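Alpha-L-rhamnosidase (Streptomyces avermitilis, PDB 3W5N) hydrolyses terminal alpha-L-rhamnose residues from citrus flavonoid glycosides and gum arabic, cleaving both alpha-1,2 and alpha-1,6 linkages. Local coordinates at the alpha-L-rhamnopyranose site. Residues are numbered along the deposited sequence; one frame, centred on the assembly and turned at random.

Site 1: the alpha-L-rhamnopyranose site. Residues 160, 162, 219, 221, 271-273. With RAM (alpha-L-rhamnopyranose), chain B; NA (sodium ion), chain C.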
loop_
_atom_site.group_PDB
_atom_site.type_symbol
_atom_site.label_atom_id
_atom_site.label_comp_id
_atom_site.label_asym_id
_atom_site.label_seq_id
_atom_site.Cartn_x
_atom_site.Cartn_y
_atom_site.Cartn_z
ATOM N N ARG A 160 -41.118 25.324 3.436
ATOM C CA ARG A 160 -42.107 24.431 2.844
ATOM C C ARG A 160 -42.304 24.703 1.370
ATOM O O ARG A 160 -42.230 25.854 0.919
ATOM C CB ARG A 160 -43.466 24.597 3.541
ATOM C CG ARG A 160 -43.578 23.857 4.863
ATOM C CD ARG A 160 -44.931 24.083 5.536
ATOM N NE ARG A 160 -46.048 23.827 4.635
ATOM C CZ ARG A 160 -46.689 22.663 4.536
ATOM N NH1 ARG A 160 -46.328 21.643 5.302
ATOM N NH2 ARG A 160 -47.688 22.524 3.672
ATOM N N THR A 162 -44.934 22.889 -1.801
ATOM C CA THR A 162 -45.748 21.828 -2.390
ATOM C C THR A 162 -45.604 21.907 -3.894
ATOM O O THR A 162 -45.875 22.959 -4.490
ATOM C CB THR A 162 -47.229 21.955 -2.014
ATOM O OG1 THR A 162 -47.347 21.911 -0.590
ATOM C CG2 THR A 162 -48.024 20.807 -2.633
ATOM N N ASN A 219 -49.440 16.300 -6.078
ATOM C CA ASN A 219 -48.894 17.183 -5.037
ATOM C C ASN A 219 -48.061 16.444 -3.997
ATOM O O ASN A 219 -48.551 15.520 -3.356
ATOM C CB ASN A 219 -50.026 17.969 -4.339
ATOM C CG ASN A 219 -50.573 19.126 -5.186
ATOM O OD1 ASN A 219 -51.718 19.562 -4.994
ATOM N ND2 ASN A 219 -49.761 19.644 -6.093
ATOM N N THR A 221 -45.410 17.364 -0.677
ATOM C CA THR A 221 -44.988 18.447 0.211
ATOM C C THR A 221 -43.599 18.231 0.740
ATOM O O THR A 221 -43.324 17.237 1.406
ATOM C CB THR A 221 -45.974 18.640 1.356
ATOM O OG1 THR A 221 -47.237 19.029 0.793
ATOM C CG2 THR A 221 -45.472 19.730 2.346
ATOM N N PRO A 271 -48.535 17.603 4.548
ATOM C CA PRO A 271 -49.157 18.217 3.374
ATOM C C PRO A 271 -50.197 19.300 3.655
ATOM O O PRO A 271 -50.123 20.361 3.034
ATOM C CB PRO A 271 -49.792 17.024 2.657
ATOM C CG PRO A 271 -48.841 15.917 2.948
ATOM C CD PRO A 271 -48.327 16.151 4.341
ATOM N N ASP A 272 -51.124 19.068 4.586
ATOM C CA ASP A 272 -52.255 20.002 4.736
ATOM C C ASP A 272 -52.071 21.155 5.733
ATOM O O ASP A 272 -53.020 21.882 6.032
ATOM C CB ASP A 272 -53.572 19.252 4.970
ATOM C CG ASP A 272 -54.137 18.647 3.683
ATOM O OD1 ASP A 272 -53.782 19.118 2.574
ATOM O OD2 ASP A 272 -54.945 17.693 3.775
ATOM N N PHE A 273 -50.849 21.337 6.205
ATOM C CA PHE A 273 -50.507 22.390 7.150
ATOM C C PHE A 273 -50.690 23.763 6.506
ATOM O O PHE A 273 -50.385 23.934 5.330
ATOM C CB PHE A 273 -49.051 22.208 7.580
ATOM C CG PHE A 273 -48.558 23.273 8.508
ATOM C CD1 PHE A 273 -48.762 23.167 9.873
ATOM C CD2 PHE A 273 -47.894 24.397 8.007
ATOM C CE1 PHE A 273 -48.312 24.166 10.732
ATOM C CE2 PHE A 273 -47.431 25.384 8.861
ATOM C CZ PHE A 273 -47.648 25.273 10.221
HETATM C C1 RAM B . -53.878 23.381 -0.133
HETATM C C2 RAM B . -52.962 23.542 1.113
HETATM C C3 RAM B . -52.012 22.342 0.991
HETATM C C4 RAM B . -51.140 22.442 -0.271
HETATM C C5 RAM B . -52.034 22.538 -1.525
HETATM C C6 RAM B . -51.230 22.865 -2.784
HETATM O O1 RAM B . -54.578 22.117 -0.220
HETATM O O2 RAM B . -52.420 24.841 0.867
HETATM O O3 RAM B . -51.216 22.120 2.159
HETATM O O4 RAM B . -50.238 21.319 -0.310
HETATM O O5 RAM B . -53.095 23.523 -1.344
HETATM NA NA NA C . -51.535 24.342 3.039
HETATM O O HOH W 1 -49.123 24.681 2.120
HETATM O O HOH W 2 -53.716 23.929 4.253
#
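Thr162 and Thr221 take the same rotamer: in each, OG1 is anti to the carbonyl carbon and CG2 anti to the backbone N (chi1 -59° and -63°), so from strands 156-165 and 218-227 the two hydroxyls meet tip to tip, Thr162 OG1 lying 3.2 Å from Thr221 OG1. This shallow surface site belongs to the carbohydrate-binding module CBM67 of a family 78 glycoside hydrolase. Thr162 OG1 also hydrogen-bonds RAM O4, the 4-hydroxyl, at 3.0 Å, while its methyl CG2 runs alongside the sugar methyl, 3.8 Å from RAM C6. The hydroxyl pair thus ties the orientation of the first-shell threonine to a second-shell one.

On the other flank the 2- and 3-hydroxyls chelate a sodium ion, with RAM O2 at 2.4 Å from NA. Phe273 O, a backbone carbonyl, lies 2.6 Å from NA, and two waters bring the sphere near to a square pyramid. Arg160, bent at chi3, lays a guanidinium face against Phe273 CB and sends NH2 in plane to water 1 at 3.0 Å (161° at H); water 2 is held by Asp272 O at 2.8 Å from its oxygen. Less than half of the sugar surface is buried. The sodium may come from the crystallisation medium, and this rhamnose may be bound only because of a high sugar concentration in the crystal.

Site 2: the alpha-L-rhamnopyranose site. Residues 179-180, 201, 203, 228, 233, 291-292. With RAM (alpha-L-rhamnopyranose), chain D; CA (calcium ion), chain E.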
loop_
_atom_site.group_PDB
_atom_site.type_symbol
_atom_site.label_atom_id
_atom_site.label_comp_id
_atom_site.label_asym_id
_atom_site.label_seq_id
_atom_site.Cartn_x
_atom_site.Cartn_y
_atom_site.Cartn_z
ATOM N N ASP A 179 -25.686 25.459 4.741
ATOM C CA ASP A 179 -24.859 26.201 5.660
ATOM C C ASP A 179 -25.799 26.618 6.807
ATOM O O ASP A 179 -26.535 27.601 6.656
ATOM C CB ASP A 179 -24.289 27.431 4.926
ATOM C CG ASP A 179 -23.416 28.288 5.807
ATOM O OD1 ASP A 179 -23.410 28.063 7.028
ATOM O OD2 ASP A 179 -22.718 29.182 5.281
ATOM N N ASN A 180 -25.804 25.917 7.953
ATOM C CA ASN A 180 -24.871 24.833 8.299
ATOM C C ASN A 180 -25.424 23.411 8.323
ATOM O O ASN A 180 -24.687 22.461 8.026
ATOM C CB ASN A 180 -24.212 25.135 9.660
ATOM C CG ASN A 180 -23.221 26.264 9.564
ATOM O OD1 ASN A 180 -23.527 27.415 9.911
ATOM N ND2 ASN A 180 -22.035 25.960 9.038
ATOM N N GLU A 201 -17.930 22.352 8.158
ATOM C CA GLU A 201 -18.146 22.934 6.828
ATOM C C GLU A 201 -18.847 21.927 5.912
ATOM O O GLU A 201 -18.483 21.756 4.747
ATOM C CB GLU A 201 -16.843 23.481 6.224
ATOM C CG GLU A 201 -16.144 24.458 7.163
ATOM C CD GLU A 201 -14.972 25.203 6.550
ATOM O OE1 GLU A 201 -14.541 24.880 5.424
ATOM O OE2 GLU A 201 -14.471 26.134 7.221
ATOM N N TRP A 203 -21.528 22.174 4.449
ATOM C CA TRP A 203 -22.084 22.820 3.265
ATOM C C TRP A 203 -21.286 22.526 1.992
ATOM O O TRP A 203 -21.836 22.563 0.896
ATOM C CB TRP A 203 -22.242 24.334 3.476
ATOM C CG TRP A 203 -20.972 25.086 3.817
ATOM C CD1 TRP A 203 -20.544 25.461 5.057
ATOM C CD2 TRP A 203 -19.995 25.568 2.889
ATOM N NE1 TRP A 203 -19.346 26.156 4.958
ATOM C CE2 TRP A 203 -18.992 26.236 3.637
ATOM C CE3 TRP A 203 -19.884 25.532 1.485
ATOM C CZ2 TRP A 203 -17.881 26.832 3.035
ATOM C CZ3 TRP A 203 -18.771 26.126 0.889
ATOM C CH2 TRP A 203 -17.793 26.765 1.660
ATOM N N ASN A 228 -28.248 27.747 11.216
ATOM C CA ASN A 228 -26.954 28.409 11.077
ATOM C C ASN A 228 -26.198 28.266 12.399
ATOM O O ASN A 228 -26.742 28.561 13.455
ATOM C CB ASN A 228 -27.201 29.889 10.750
ATOM C CG ASN A 228 -25.941 30.650 10.356
ATOM O OD1 ASN A 228 -24.925 30.078 10.007
ATOM N ND2 ASN A 228 -26.037 31.969 10.382
ATOM N N PRO A 233 -22.666 33.655 7.487
ATOM C CA PRO A 233 -23.507 33.275 6.327
ATOM C C PRO A 233 -24.407 32.078 6.604
ATOM O O PRO A 233 -24.049 31.200 7.385
ATOM C CB PRO A 233 -22.490 32.954 5.226
ATOM C CG PRO A 233 -21.204 33.589 5.667
ATOM C CD PRO A 233 -21.226 33.600 7.168
ATOM N N PRO A 291 -20.524 33.092 -0.517
ATOM C CA PRO A 291 -19.220 32.576 -0.084
ATOM C C PRO A 291 -18.939 31.117 -0.481
ATOM O O PRO A 291 -17.812 30.636 -0.289
ATOM C CB PRO A 291 -19.292 32.691 1.437
ATOM C CG PRO A 291 -20.751 32.622 1.763
ATOM C CD PRO A 291 -21.464 33.267 0.607
ATOM N N TRP A 292 -19.935 30.429 -1.040
ATOM C CA TRP A 292 -19.902 28.967 -1.111
ATOM C C TRP A 292 -19.238 28.383 -2.363
ATOM O O TRP A 292 -18.814 27.221 -2.358
ATOM C CB TRP A 292 -21.314 28.404 -0.922
ATOM C CG TRP A 292 -21.998 28.918 0.331
ATOM C CD1 TRP A 292 -21.694 28.600 1.627
ATOM C CD2 TRP A 292 -23.111 29.825 0.391
ATOM N NE1 TRP A 292 -22.537 29.278 2.495
ATOM C CE2 TRP A 292 -23.428 30.012 1.761
ATOM C CE3 TRP A 292 -23.874 30.497 -0.586
ATOM C CZ2 TRP A 292 -24.463 30.850 2.184
ATOM C CZ3 TRP A 292 -24.918 31.334 -0.165
ATOM C CH2 TRP A 292 -25.195 31.503 1.210
HETATM C C1 RAM D . -17.494 28.398 7.527
HETATM C C2 RAM D . -18.628 27.902 8.426
HETATM C C3 RAM D . -19.775 28.928 8.451
HETATM C C4 RAM D . -20.259 29.262 7.048
HETATM C C5 RAM D . -19.084 29.763 6.195
HETATM C C6 RAM D . -19.467 29.953 4.725
HETATM O O1 RAM D . -16.821 29.491 8.172
HETATM O O2 RAM D . -19.068 26.648 7.894
HETATM O O3 RAM D . -20.916 28.553 9.246
HETATM O O4 RAM D . -21.338 30.210 7.230
HETATM O O5 RAM D . -17.976 28.831 6.241
HETATM CA CA CA E . -22.996 29.551 8.768
HETATM O O HOH W 3 -22.075 31.237 10.248
HETATM O O HOH W 4 -18.828 24.570 9.543
#
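Calcium dominates this second CBM67 pocket, where the module recognises L-rhamnose and depends on the metal to do so. The tight side is the seven-coordinate ion: the 3- and 4-hydroxyls chelate it, with RAM O4 2.4 Å from CA, alongside Asp179 OD1, the amide oxygens of Asn180 and Asn228, the carbonyl Pro233 O and water 3. Asp179, its CG anti to the backbone N (chi1 179°), splits its carboxylate: OD1 goes to the metal, while OD2 hydrogen-bonds RAM O4 at 2.6 Å. From the second shell Trp292 NE1 reaches the anti lone pair of Asp179 OD2 almost straight (171° at H, 2.8 Å), fixing the carboxylate's rotation. Asn180, after a cis peptide, likewise works with both branches, ND2 donating in the amide plane to RAM O3 at 2.8 Å.

Trp203 holds its CG in the crowded position between N and the carbonyl carbon (chi1 58°) and presents the indole edge, NE1 donating in plane to RAM O2 at 3.0 Å. Its CZ2 and Trp292 CD1 both pack against the C6 methyl from one side.

Contact loosens toward the anomeric end. Water 4 bridges RAM O2, 2.7 Å away, to Glu201 N, and the Glu201 carboxylate merely approaches C1, with OE2 3.8 Å from RAM C1.

Site 3: the alpha-L-rhamnopyranose site. Residues 630, 634, 636, 640, 643, 695, 744, 747, 851, 895, 911, 916. With RAM (alpha-L-rhamnopyranose), chain F.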
loop_
_atom_site.group_PDB
_atom_site.type_symbol
_atom_site.label_atom_id
_atom_site.label_comp_id
_atom_site.label_asym_id
_atom_site.label_seq_id
_atom_site.Cartn_x
_atom_site.Cartn_y
_atom_site.Cartn_z
ATOM N N ASP A 630 1.603 3.510 5.840
ATOM C CA ASP A 630 1.642 3.574 7.296
ATOM C C ASP A 630 0.578 2.670 7.922
ATOM O O ASP A 630 0.867 1.917 8.841
ATOM C CB ASP A 630 1.467 5.012 7.776
ATOM C CG ASP A 630 0.127 5.647 7.344
ATOM O OD1 ASP A 630 -0.380 5.452 6.229
ATOM O OD2 ASP A 630 -0.421 6.381 8.159
ATOM N N ARG A 634 -7.371 3.091 8.382
ATOM C CA ARG A 634 -8.043 4.380 8.561
ATOM C C ARG A 634 -7.956 5.272 7.321
ATOM O O ARG A 634 -7.453 4.844 6.267
ATOM C CB ARG A 634 -7.501 5.087 9.817
ATOM C CG ARG A 634 -6.076 5.586 9.665
ATOM C CD ARG A 634 -5.698 6.473 10.847
ATOM N NE ARG A 634 -4.275 6.830 10.846
ATOM C CZ ARG A 634 -3.431 6.555 11.841
ATOM N NH1 ARG A 634 -3.846 5.884 12.925
ATOM N NH2 ARG A 634 -2.166 6.928 11.756
ATOM N N GLU A 636 -6.004 7.229 5.864
ATOM C CA GLU A 636 -4.635 7.683 5.666
ATOM C C GLU A 636 -4.038 6.835 4.538
ATOM O O GLU A 636 -4.301 7.117 3.382
ATOM C CB GLU A 636 -3.838 7.620 6.977
ATOM C CG GLU A 636 -2.550 8.428 6.928
ATOM C CD GLU A 636 -2.105 8.969 8.284
ATOM O OE1 GLU A 636 -2.801 8.753 9.307
ATOM O OE2 GLU A 636 -1.061 9.657 8.304
ATOM N N TRP A 640 4.344 6.826 3.705
ATOM C CA TRP A 640 5.103 7.558 4.721
ATOM C C TRP A 640 6.571 7.171 4.707
ATOM O O TRP A 640 6.914 6.005 4.855
ATOM C CB TRP A 640 4.512 7.323 6.111
ATOM C CG TRP A 640 3.386 8.246 6.408
ATOM C CD1 TRP A 640 2.049 7.985 6.280
ATOM C CD2 TRP A 640 3.487 9.587 6.901
ATOM N NE1 TRP A 640 1.312 9.074 6.678
ATOM C CE2 TRP A 640 2.167 10.079 7.045
ATOM C CE3 TRP A 640 4.565 10.423 7.232
ATOM C CZ2 TRP A 640 1.897 11.379 7.510
ATOM C CZ3 TRP A 640 4.304 11.704 7.682
ATOM C CH2 TRP A 640 2.980 12.171 7.825
ATOM N N ASP A 643 8.254 5.648 8.130
ATOM C CA ASP A 643 7.868 4.289 8.505
ATOM C C ASP A 643 8.636 3.276 7.669
ATOM O O ASP A 643 9.104 2.274 8.189
ATOM C CB ASP A 643 6.358 4.066 8.306
ATOM C CG ASP A 643 5.506 5.082 9.058
ATOM O OD1 ASP A 643 5.815 6.292 9.000
ATOM O OD2 ASP A 643 4.512 4.658 9.713
ATOM N N TRP A 695 12.656 11.044 8.004
ATOM C CA TRP A 695 11.543 10.823 7.088
ATOM C C TRP A 695 12.118 10.916 5.663
ATOM O O TRP A 695 12.349 9.885 5.046
ATOM C CB TRP A 695 10.360 11.791 7.381
ATOM C CG TRP A 695 9.364 11.158 8.353
ATOM C CD1 TRP A 695 8.097 10.741 8.058
ATOM C CD2 TRP A 695 9.586 10.820 9.731
ATOM N NE1 TRP A 695 7.508 10.184 9.167
ATOM C CE2 TRP A 695 8.404 10.212 10.206
ATOM C CE3 TRP A 695 10.659 11.004 10.624
ATOM C CZ2 TRP A 695 8.272 9.760 11.523
ATOM C CZ3 TRP A 695 10.526 10.555 11.939
ATOM C CH2 TRP A 695 9.341 9.939 12.372
ATOM N N TYR A 744 9.222 15.254 13.058
ATOM C CA TYR A 744 8.435 14.343 13.888
ATOM C C TYR A 744 9.233 13.788 15.070
ATOM O O TYR A 744 8.658 13.405 16.092
ATOM C CB TYR A 744 7.829 13.198 13.051
ATOM C CG TYR A 744 7.007 13.696 11.891
ATOM C CD1 TYR A 744 5.753 14.284 12.097
ATOM C CD2 TYR A 744 7.473 13.568 10.590
ATOM C CE1 TYR A 744 4.994 14.744 11.030
ATOM C CE2 TYR A 744 6.727 14.032 9.510
ATOM C CZ TYR A 744 5.490 14.618 9.734
ATOM O OH TYR A 744 4.758 15.087 8.661
ATOM N N TRP A 747 9.142 9.610 16.966
ATOM C CA TRP A 747 7.679 9.509 17.002
ATOM C C TRP A 747 7.185 8.398 17.899
ATOM O O TRP A 747 7.638 7.245 17.797
ATOM C CB TRP A 747 7.180 9.270 15.582
ATOM C CG TRP A 747 5.701 9.500 15.317
ATOM C CD1 TRP A 747 4.795 8.564 14.903
ATOM C CD2 TRP A 747 4.995 10.750 15.376
ATOM N NE1 TRP A 747 3.560 9.155 14.703
ATOM C CE2 TRP A 747 3.653 10.492 14.999
ATOM C CE3 TRP A 747 5.362 12.065 15.710
ATOM C CZ2 TRP A 747 2.691 11.499 14.933
ATOM C CZ3 TRP A 747 4.406 13.060 15.653
ATOM C CH2 TRP A 747 3.078 12.771 15.270
ATOM N N PHE A 851 9.662 5.509 16.953
ATOM C CA PHE A 851 9.850 4.982 15.581
ATOM C C PHE A 851 11.308 4.911 15.131
ATOM O O PHE A 851 11.705 3.961 14.449
ATOM C CB PHE A 851 9.073 5.828 14.558
ATOM C CG PHE A 851 7.619 5.435 14.399
ATOM C CD1 PHE A 851 6.910 4.832 15.432
ATOM C CD2 PHE A 851 6.950 5.714 13.208
ATOM C CE1 PHE A 851 5.566 4.473 15.267
ATOM C CE2 PHE A 851 5.602 5.372 13.040
ATOM C CZ PHE A 851 4.908 4.763 14.076
ATOM N N GLU A 895 0.392 0.719 15.983
ATOM C CA GLU A 895 1.017 2.027 15.817
ATOM C C GLU A 895 1.683 2.502 17.123
ATOM O O GLU A 895 2.753 3.139 17.094
ATOM C CB GLU A 895 -0.023 3.041 15.353
ATOM C CG GLU A 895 0.489 4.454 15.092
ATOM C CD GLU A 895 -0.604 5.362 14.531
ATOM O OE1 GLU A 895 -1.810 5.079 14.770
ATOM O OE2 GLU A 895 -0.260 6.354 13.844
ATOM N N MET A 911 -5.679 9.241 16.501
ATOM C CA MET A 911 -4.551 8.546 15.834
ATOM C C MET A 911 -4.212 7.235 16.551
ATOM O O MET A 911 -3.431 7.207 17.513
ATOM C CB MET A 911 -3.328 9.475 15.712
ATOM C CG MET A 911 -2.265 9.013 14.706
ATOM S SD MET A 911 -0.755 10.002 14.844
ATOM C CE MET A 911 0.041 9.225 16.243
ATOM N N HIS A 916 0.492 -0.962 11.908
ATOM C CA HIS A 916 1.636 -0.156 11.447
ATOM C C HIS A 916 2.853 -1.078 11.521
ATOM O O HIS A 916 3.036 -1.771 12.556
ATOM C CB HIS A 916 1.894 0.996 12.420
ATOM C CG HIS A 916 1.323 2.321 12.001
ATOM N ND1 HIS A 916 -0.035 2.571 11.952
ATOM C CD2 HIS A 916 1.932 3.489 11.688
ATOM C CE1 HIS A 916 -0.237 3.826 11.585
ATOM N NE2 HIS A 916 0.941 4.406 11.414
HETATM C C1 RAM F . 1.266 9.217 11.344
HETATM C C2 RAM F . 1.522 8.242 10.181
HETATM C C3 RAM F . 2.959 7.670 10.208
HETATM C C4 RAM F . 4.025 8.576 10.849
HETATM C C5 RAM F . 3.539 9.997 10.787
HETATM C C6 RAM F . 4.633 10.899 11.371
HETATM O O1 RAM F . 0.145 10.065 11.076
HETATM O O2 RAM F . 0.487 7.223 10.203
HETATM O O3 RAM F . 3.020 6.492 10.999
HETATM O O4 RAM F . 5.307 8.500 10.189
HETATM O O5 RAM F . 2.360 10.092 11.584
HETATM O O HOH W 5 2.034 7.364 13.260
HETATM O O HOH W 6 -2.600 10.569 11.455
#
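From CB the Glu636 chain leaves with CG anti to the backbone N (chi1 -164°) and runs extended, CG in plane at the edge of the Trp640 indole, to a carboxylate beside the anomeric carbon. OE1 is gripped side-on by Arg634: NE meets its anti lone pair at 2.9 Å between Arg634 NE and Glu636 OE1, and NH2 comes from above the carboxylate plane. OE2 offers its syn lone pair to the anomeric hydroxyl, RAM O1, at 3.1 Å, and takes Trp640 NE1 from above the plane.

Arg634 also clasps Glu895 end-on, NH1 to OE1 and NH2 to OE2, the latter nearly straight (177° at H). Arg634 could help keep Glu895 ionised, as suits a proton acceptor. Glu895 OE2 further holds water 5, at 2.6 Å, which also bonds RAM O3 and Trp747 NE1.

The sugar lies over one face of Trp640, with C5 above the six-membered ring and C2 above the five-membered one. Methyl C6 points over the faces of Tyr744 and Trp747. Asp643 clasps the 3- and 4-hydroxyls with its two syn lone pairs, OD1 to RAM O4 at 2.6 Å and OD2 to RAM O3 at 2.7 Å; Trp695 NE1 donates in plane to O4. His916 NE2 bonds both O2 and O3.

Almost wholly buried, the product L-rhamnose marks the catalytic pocket, where Glu636 is the likely proton donor and Glu895 the likely proton acceptor for hydrolysis.

Sites 1 and 2 lie within the same CBM67 region, the centres of their C-alpha atoms about 26 Å apart, and strand 218-227 in site 1 leads directly to Asn228 of site 2. Site 3 belongs to the catalytic region and shares no residue with either. Between C-alpha centres, sites 2 and 3 are about 34 Å apart, and sites 1 and 3 about 53 Å apart. Both non-catalytic sites present rhamnose to a metal ion, whereas site 3 uses protein groups and waters. The spacing means one sugar cannot reach two sites; site 2 presumably tethers rhamnose-bearing polymers such as gum arabic near the active site.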